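Local coordinates for serine protease inhibitor 4, isoform B (Drosophila melanogaster, PDB 4P0F), which probably inhibits serine and perhaps cysteine endopeptidases, as inhibitory serpins do, at residues A[291-295]-A[296-300]; A[251-254]-A[255-259]. All blocks are in the same frame, centred on the assembly; numbering follows the deposited sequence.

Contact 1. Residues A[291-295]-A[296-300]; sequences MSRMF and SDQAE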
ATOM      1  N   MET A 291      -2.803  10.849  14.260  1.00 19.17           N
ATOM      2  CA  MET A 291      -3.008   9.590  14.974  1.00 14.42           C
ATOM      3  C   MET A 291      -1.847   9.284  15.932  1.00 18.82           C
ATOM      4  O   MET A 291      -1.324   8.169  15.950  1.00 21.73           O
ATOM      5  CB  MET A 291      -3.211   8.452  13.979  1.00 14.53           C
ATOM      6  CG  MET A 291      -4.477   8.628  13.148  1.00 15.29           C
ATOM      7  SD  MET A 291      -4.729   7.370  11.878  1.00 17.95           S
ATOM      8  CE  MET A 291      -3.656   7.962  10.559  1.00 21.55           C
ATOM      9  N   SER A 292      -1.484  10.271  16.751  1.00 17.96           N
ATOM     10  CA  SER A 292      -0.342  10.153  17.667  1.00 17.97           C
ATOM     11  C   SER A 292      -0.609   9.337  18.918  1.00 20.29           C
ATOM     12  O   SER A 292       0.322   8.763  19.487  1.00 16.59           O
ATOM     13  CB  SER A 292       0.130  11.541  18.106  1.00 23.86           C
ATOM     14  OG  SER A 292       0.749  12.211  17.026  1.00 35.61           O
ATOM     15  N   ARG A 293      -1.854   9.302  19.382  1.00 18.08           N
ATOM     16  CA  ARG A 293      -2.120   8.746  20.709  1.00 17.64           C
ATOM     17  C   ARG A 293      -1.756   7.255  20.831  1.00 16.71           C
ATOM     18  O   ARG A 293      -1.299   6.803  21.893  1.00 16.75           O
ATOM     19  CB  ARG A 293      -3.590   8.967  21.084  1.00 19.83           C
ATOM     20  CG  ARG A 293      -3.902   8.784  22.559  1.00 22.66           C
ATOM     21  CD  ARG A 293      -5.271   9.360  22.890  1.00 20.39           C
ATOM     22  NE  ARG A 293      -5.683   9.110  24.264  1.00 21.67           N
ATOM     23  CZ  ARG A 293      -5.446   9.928  25.288  1.00 22.43           C
ATOM     24  NH1 ARG A 293      -4.780  11.062  25.108  1.00 28.31           N
ATOM     25  NH2 ARG A 293      -5.876   9.603  26.500  1.00 25.96           N
ATOM     26  N   MET A 294      -1.948   6.504  19.753  1.00 14.59           N
ATOM     27  CA  MET A 294      -1.653   5.072  19.717  1.00 15.54           C
ATOM     28  C   MET A 294      -0.197   4.714  20.078  1.00 17.64           C
ATOM     29  O   MET A 294       0.067   3.603  20.538  1.00 15.67           O
ATOM     30  CB  MET A 294      -1.985   4.523  18.328  1.00 14.85           C
ATOM     31  CG  MET A 294      -1.159   5.143  17.244  1.00 16.55           C
ATOM     32  SD  MET A 294      -1.892   4.870  15.614  1.00 22.73           S
ATOM     33  CE  MET A 294      -1.828   3.101  15.579  1.00 17.49           C
ATOM     34  N   PHE A 295       0.740   5.640  19.883  1.00 16.40           N
ATOM     35  CA  PHE A 295       2.162   5.396  20.190  1.00 18.28           C
ATOM     36  C   PHE A 295       2.571   5.889  21.569  1.00 19.24           C
ATOM     37  O   PHE A 295       3.690   5.636  22.021  1.00 19.92           O
ATOM     38  CB  PHE A 295       3.060   6.075  19.151  1.00 17.45           C
ATOM     39  CG  PHE A 295       2.655   5.807  17.747  1.00 17.77           C
ATOM     40  CD1 PHE A 295       2.864   4.568  17.181  1.00 17.27           C
ATOM     41  CD2 PHE A 295       2.061   6.804  16.982  1.00 18.14           C
ATOM     42  CE1 PHE A 295       2.484   4.317  15.881  1.00 17.78           C
ATOM     43  CE2 PHE A 295       1.676   6.561  15.709  1.00 16.54           C
ATOM     44  CZ  PHE A 295       1.890   5.324  15.142  1.00 15.33           C
ATOM     45  N   SER A 296       1.671   6.617  22.222  1.00 18.92           N
ATOM     46  CA  SER A 296       1.969   7.292  23.471  1.00 19.48           C
ATOM     47  C   SER A 296       1.618   6.451  24.684  1.00 18.79           C
ATOM     48  O   SER A 296       0.928   5.435  24.586  1.00 19.41           O
ATOM     49  CB  SER A 296       1.199   8.608  23.556  1.00 20.19           C
ATOM     50  OG  SER A 296      -0.140   8.365  23.956  1.00 21.61           O
ATOM     51  N   ASP A 297       2.053   6.917  25.846  1.00 24.43           N
ATOM     52  CA  ASP A 297       1.715   6.239  27.086  1.00 21.67           C
ATOM     53  C   ASP A 297       0.269   6.497  27.505  1.00 20.32           C
ATOM     54  O   ASP A 297      -0.180   5.996  28.537  1.00 23.83           O
ATOM     55  CB  ASP A 297       2.679   6.656  28.191  1.00 28.31           C
ATOM     56  CG  ASP A 297       4.027   5.965  28.077  1.00 44.10           C
ATOM     57  OD1 ASP A 297       4.087   4.842  27.526  1.00 33.20           O
ATOM     58  OD2 ASP A 297       5.027   6.543  28.548  1.00 45.90           O
ATOM     59  N   GLN A 298      -0.462   7.250  26.686  1.00 22.91           N
ATOM     60  CA  GLN A 298      -1.888   7.438  26.886  1.00 21.43           C
ATOM     61  C   GLN A 298      -2.723   6.542  25.970  1.00 19.10           C
ATOM     62  O   GLN A 298      -3.950   6.627  25.970  1.00 21.18           O
ATOM     63  CB  GLN A 298      -2.271   8.900  26.665  1.00 23.45           C
ATOM     64  CG  GLN A 298      -1.706   9.851  27.709  1.00 27.16           C
ATOM     65  CD  GLN A 298      -0.214  10.086  27.560  1.00 38.36           C
ATOM     66  OE1 GLN A 298       0.273  10.407  26.475  1.00 36.82           O
ATOM     67  NE2 GLN A 298       0.521   9.928  28.655  1.00 40.15           N
ATOM     68  N   ALA A 299      -2.067   5.674  25.206  1.00 20.16           N
ATOM     69  CA  ALA A 299      -2.773   4.811  24.265  1.00 16.81           C
ATOM     70  C   ALA A 299      -3.793   3.933  24.972  1.00 17.66           C
ATOM     71  O   ALA A 299      -3.556   3.459  26.084  1.00 19.75           O
ATOM     72  CB  ALA A 299      -1.795   3.939  23.502  1.00 16.58           C
ATOM     73  N   GLU A 300      -4.911   3.698  24.295  1.00 16.12           N
ATOM     74  CA  GLU A 300      -6.015   2.915  24.830  1.00 16.86           C
ATOM     75  C   GLU A 300      -6.322   1.727  23.928  1.00 20.62           C
ATOM     76  O   GLU A 300      -7.009   1.871  22.917  1.00 17.83           O
ATOM     77  CB  GLU A 300      -7.246   3.803  24.986  1.00 17.10           C
ATOM     78  CG  GLU A 300      -7.040   4.907  26.027  1.00 18.28           C
ATOM     79  CD  GLU A 300      -7.268   6.324  25.544  1.00 22.20           C
ATOM     80  OE1 GLU A 300      -7.192   6.591  24.331  1.00 19.16           O
ATOM     81  OE2 GLU A 300      -7.522   7.194  26.415  1.00 23.11           O
TER
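Arg293 lies with one face of its guanidinium against Gln298, whose CB sits 3.6 Å from Arg293 CZ, offset toward the rim of the group. With CG anti to the backbone N (chi1 -164°) and its chain extended, Arg293 reaches along the turn to Glu300 and grips it side-on. Arg293 NE meets Glu300 OE1 at 2.9 Å and NH2 meets Glu300 OE2 at 2.9 Å, a two-pronged salt bridge. Both oxygens lie near the guanidinium plane, but the carboxylate, turned 40° from it, is met from above its own plane. Thr56, on helix 54-64, also hydrogen-bonds Glu300 OE1. With the guanidinium gone, as in an alanine here, Glu300 would probably lose its charged mate, though not Thr56, and the flank of Gln298 would be uncovered.

Arg293 O accepts from Ser296 OG at 2.8 Å, close to the carbonyl plane, and from Ser296 N at 3.0 Å, well above that plane. Ser296 OG in turn accepts from Gln298 N at 3.0 Å, an ST turn at the start of the type I beta turn from Ser296 to Ala299. Lys342, just beyond strand 328-341, donates to Asp297 O and Ala299 O, placing the turn at the end of what is, as in other cleaved serpins, the inserted reactive loop. Arg293 thus braces the bend through a carbonyl oxygen that accepts two hydrogen bonds and a charge pair that holds the guanidinium against rotation.

Contact 2. Residues A[251-254]-A[255-259]; sequences RLTT and LSQIT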
ATOM      1  N   ARG A 251      -3.950  16.734  -4.542  1.00 23.12           N
ATOM      2  CA  ARG A 251      -4.732  16.982  -3.342  1.00 27.75           C
ATOM      3  C   ARG A 251      -6.006  17.762  -3.641  1.00 26.63           C
ATOM      4  O   ARG A 251      -6.950  17.739  -2.852  1.00 25.69           O
ATOM      5  CB  ARG A 251      -3.909  17.771  -2.319  1.00 44.62           C
ATOM      6  CG  ARG A 251      -2.547  17.181  -1.999  1.00 63.61           C
ATOM      7  CD  ARG A 251      -1.722  18.174  -1.198  1.00 73.09           C
ATOM      8  NE  ARG A 251      -0.643  17.529  -0.459  1.00 84.34           N
ATOM      9  CZ  ARG A 251       0.131  18.151   0.425  1.00 90.30           C
ATOM     10  NH1 ARG A 251      -0.053  19.440   0.686  1.00 88.38           N
ATOM     11  NH2 ARG A 251       1.089  17.483   1.052  1.00 88.83           N
ATOM     12  N   LEU A 252      -6.004  18.468  -4.770  1.00 22.55           N
ATOM     13  CA  LEU A 252      -7.114  19.330  -5.162  1.00 21.45           C
ATOM     14  C   LEU A 252      -8.197  18.562  -5.904  1.00 20.00           C
ATOM     15  O   LEU A 252      -9.267  19.108  -6.167  1.00 21.12           O
ATOM     16  CB  LEU A 252      -6.623  20.479  -6.052  1.00 24.74           C
ATOM     17  CG  LEU A 252      -5.549  21.412  -5.496  1.00 25.62           C
ATOM     18  CD1 LEU A 252      -5.048  22.350  -6.585  1.00 31.33           C
ATOM     19  CD2 LEU A 252      -6.071  22.204  -4.340  1.00 30.02           C
ATOM     20  N   THR A 253      -7.930  17.309  -6.237  1.00 18.95           N
ATOM     21  CA  THR A 253      -8.896  16.510  -6.977  1.00 17.47           C
ATOM     22  C   THR A 253      -9.037  15.152  -6.291  1.00 19.22           C
ATOM     23  O   THR A 253      -8.623  14.993  -5.139  1.00 19.20           O
ATOM     24  CB  THR A 253      -8.491  16.371  -8.460  1.00 22.27           C
ATOM     25  OG1 THR A 253      -9.574  15.810  -9.219  1.00 24.05           O
ATOM     26  CG2 THR A 253      -7.245  15.530  -8.617  1.00 23.25           C
ATOM     27  N   THR A 254      -9.680  14.203  -6.963  1.00 18.26           N
ATOM     28  CA  THR A 254      -9.814  12.849  -6.433  1.00 16.72           C
ATOM     29  C   THR A 254      -9.457  11.825  -7.489  1.00 18.87           C
ATOM     30  O   THR A 254      -9.562  12.078  -8.687  1.00 17.58           O
ATOM     31  CB  THR A 254     -11.249  12.534  -5.945  1.00 17.35           C
ATOM     32  OG1 THR A 254     -12.140  12.501  -7.069  1.00 21.97           O
ATOM     33  CG2 THR A 254     -11.727  13.553  -4.916  1.00 19.25           C
ATOM     34  N   LEU A 255      -9.069  10.644  -7.035  1.00 16.47           N
ATOM     35  CA  LEU A 255      -8.789   9.558  -7.955  1.00 17.33           C
ATOM     36  C   LEU A 255     -10.010   9.258  -8.836  1.00 14.93           C
ATOM     37  O   LEU A 255      -9.886   8.996 -10.033  1.00 18.42           O
ATOM     38  CB  LEU A 255      -8.371   8.322  -7.169  1.00 17.74           C
ATOM     39  CG  LEU A 255      -7.992   7.083  -7.964  1.00 19.19           C
ATOM     40  CD1 LEU A 255      -6.832   7.381  -8.895  1.00 23.49           C
ATOM     41  CD2 LEU A 255      -7.650   5.960  -6.992  1.00 20.26           C
ATOM     42  N   SER A 256     -11.190   9.330  -8.240  1.00 15.82           N
ATOM     43  CA  SER A 256     -12.432   9.063  -8.967  1.00 16.83           C
ATOM     44  C   SER A 256     -12.643  10.082 -10.088  1.00 21.63           C
ATOM     45  O   SER A 256     -13.078   9.731 -11.190  1.00 20.43           O
ATOM     46  CB  SER A 256     -13.617   9.068  -8.010  1.00 22.79           C
ATOM     47  OG  SER A 256     -14.849   8.964  -8.704  1.00 32.12           O
ATOM     48  N   GLN A 257     -12.332  11.342  -9.816  1.00 18.26           N
ATOM     49  CA  GLN A 257     -12.487  12.361 -10.844  1.00 20.16           C
ATOM     50  C   GLN A 257     -11.475  12.154 -11.967  1.00 22.62           C
ATOM     51  O   GLN A 257     -11.812  12.322 -13.145  1.00 22.69           O
ATOM     52  CB  GLN A 257     -12.361  13.754 -10.245  1.00 17.59           C
ATOM     53  CG  GLN A 257     -13.639  14.186  -9.549  1.00 27.42           C
ATOM     54  CD  GLN A 257     -13.660  15.656  -9.234  1.00 39.74           C
ATOM     55  OE1 GLN A 257     -13.525  16.493 -10.128  1.00 30.91           O
ATOM     56  NE2 GLN A 257     -13.826  15.985  -7.959  1.00 34.64           N
ATOM     57  N   ILE A 258     -10.249  11.780 -11.613  1.00 18.43           N
ATOM     58  CA  ILE A 258      -9.226  11.477 -12.620  1.00 18.17           C
ATOM     59  C   ILE A 258      -9.654  10.295 -13.498  1.00 19.00           C
ATOM     60  O   ILE A 258      -9.653  10.414 -14.722  1.00 19.96           O
ATOM     61  CB  ILE A 258      -7.859  11.203 -11.963  1.00 16.33           C
ATOM     62  CG1 ILE A 258      -7.314  12.492 -11.354  1.00 19.04           C
ATOM     63  CG2 ILE A 258      -6.847  10.654 -12.981  1.00 19.00           C
ATOM     64  CD1 ILE A 258      -6.111  12.302 -10.459  1.00 20.11           C
ATOM     65  N   THR A 259     -10.054   9.170 -12.916  1.00 18.48           N
ATOM     66  CA  THR A 259     -10.383   8.023 -13.762  1.00 21.19           C
ATOM     67  C   THR A 259     -11.680   8.236 -14.544  1.00 23.57           C
ATOM     68  O   THR A 259     -11.847   7.686 -15.632  1.00 22.60           O
ATOM     69  CB  THR A 259     -10.497   6.715 -12.967  1.00 18.10           C
ATOM     70  OG1 THR A 259     -11.586   6.797 -12.049  1.00 19.84           O
ATOM     71  CG2 THR A 259      -9.206   6.411 -12.235  1.00 20.75           C
TER
HETATM   72  O   HOH W   1     -11.485  17.999  -9.877  1.00 28.90           O
HETATM   73  O   HOH W   2     -14.906  13.073  -6.526  1.00 31.33           O
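Thr254 caps the helix that begins at Leu255 with a side-chain hydrogen bond: its OG1 accepts from Gln257 N at 3.0 Å, with an N-H...O angle of 154°. Thr254 holds the N-cap position, and its chi1 of 67°, which sets the hydroxyl between its backbone N and carbonyl carbon, brings OG1 back toward Gln257 N. The main chain adds the first helical bond, from Ile258 N to Thr254 O, also 3.0 Å long and nearly straight.

Water carries further polar links to Gln257. One molecule joins Thr253 OG1, at 3.0 Å, to Gln257 OE1, to which it donates; a second bonds to Thr254 OG1 and ties Gln257 NE2 more loosely, accepting a weak bond from it.

Van der Waals contacts complete the group. Thr253 CG2 meets Ile258 CD1 at 3.9 Å, these two side chains crossing at about a right angle, and Gln257 CB lies against the Thr253 hydroxyl, 3.6 Å from OG1.

Ile258 also touches Leu250, just past helix 243-249, while Leu255 packs on Asp369 in the loop between strands 360-366 and 370-377. The cap lies at the start of short helix 255-260, which leads into strand 263-281.

Contact 2 comes first along the chain, where the loop after helix 243-249 enters helix 255-260; strand 263-281 and helix 283-288 then lead to contact 1, in the loop before strand 311-324. Their centres are about 32 Å apart and their nearest atoms about 14 Å, so the two do not touch. Contact 1 lies beside helix 54-64, whereas contact 2 borders the loop that joins strands 360-366 and 370-377. Strand 263-281, paired antiparallel with 311-324, connects the two regions within the single serpin fold. Contact 1 thus sits next to strand 311-324, at the end of strand 328-341, probably the inserted reactive loop, while contact 2 lies well away from that end.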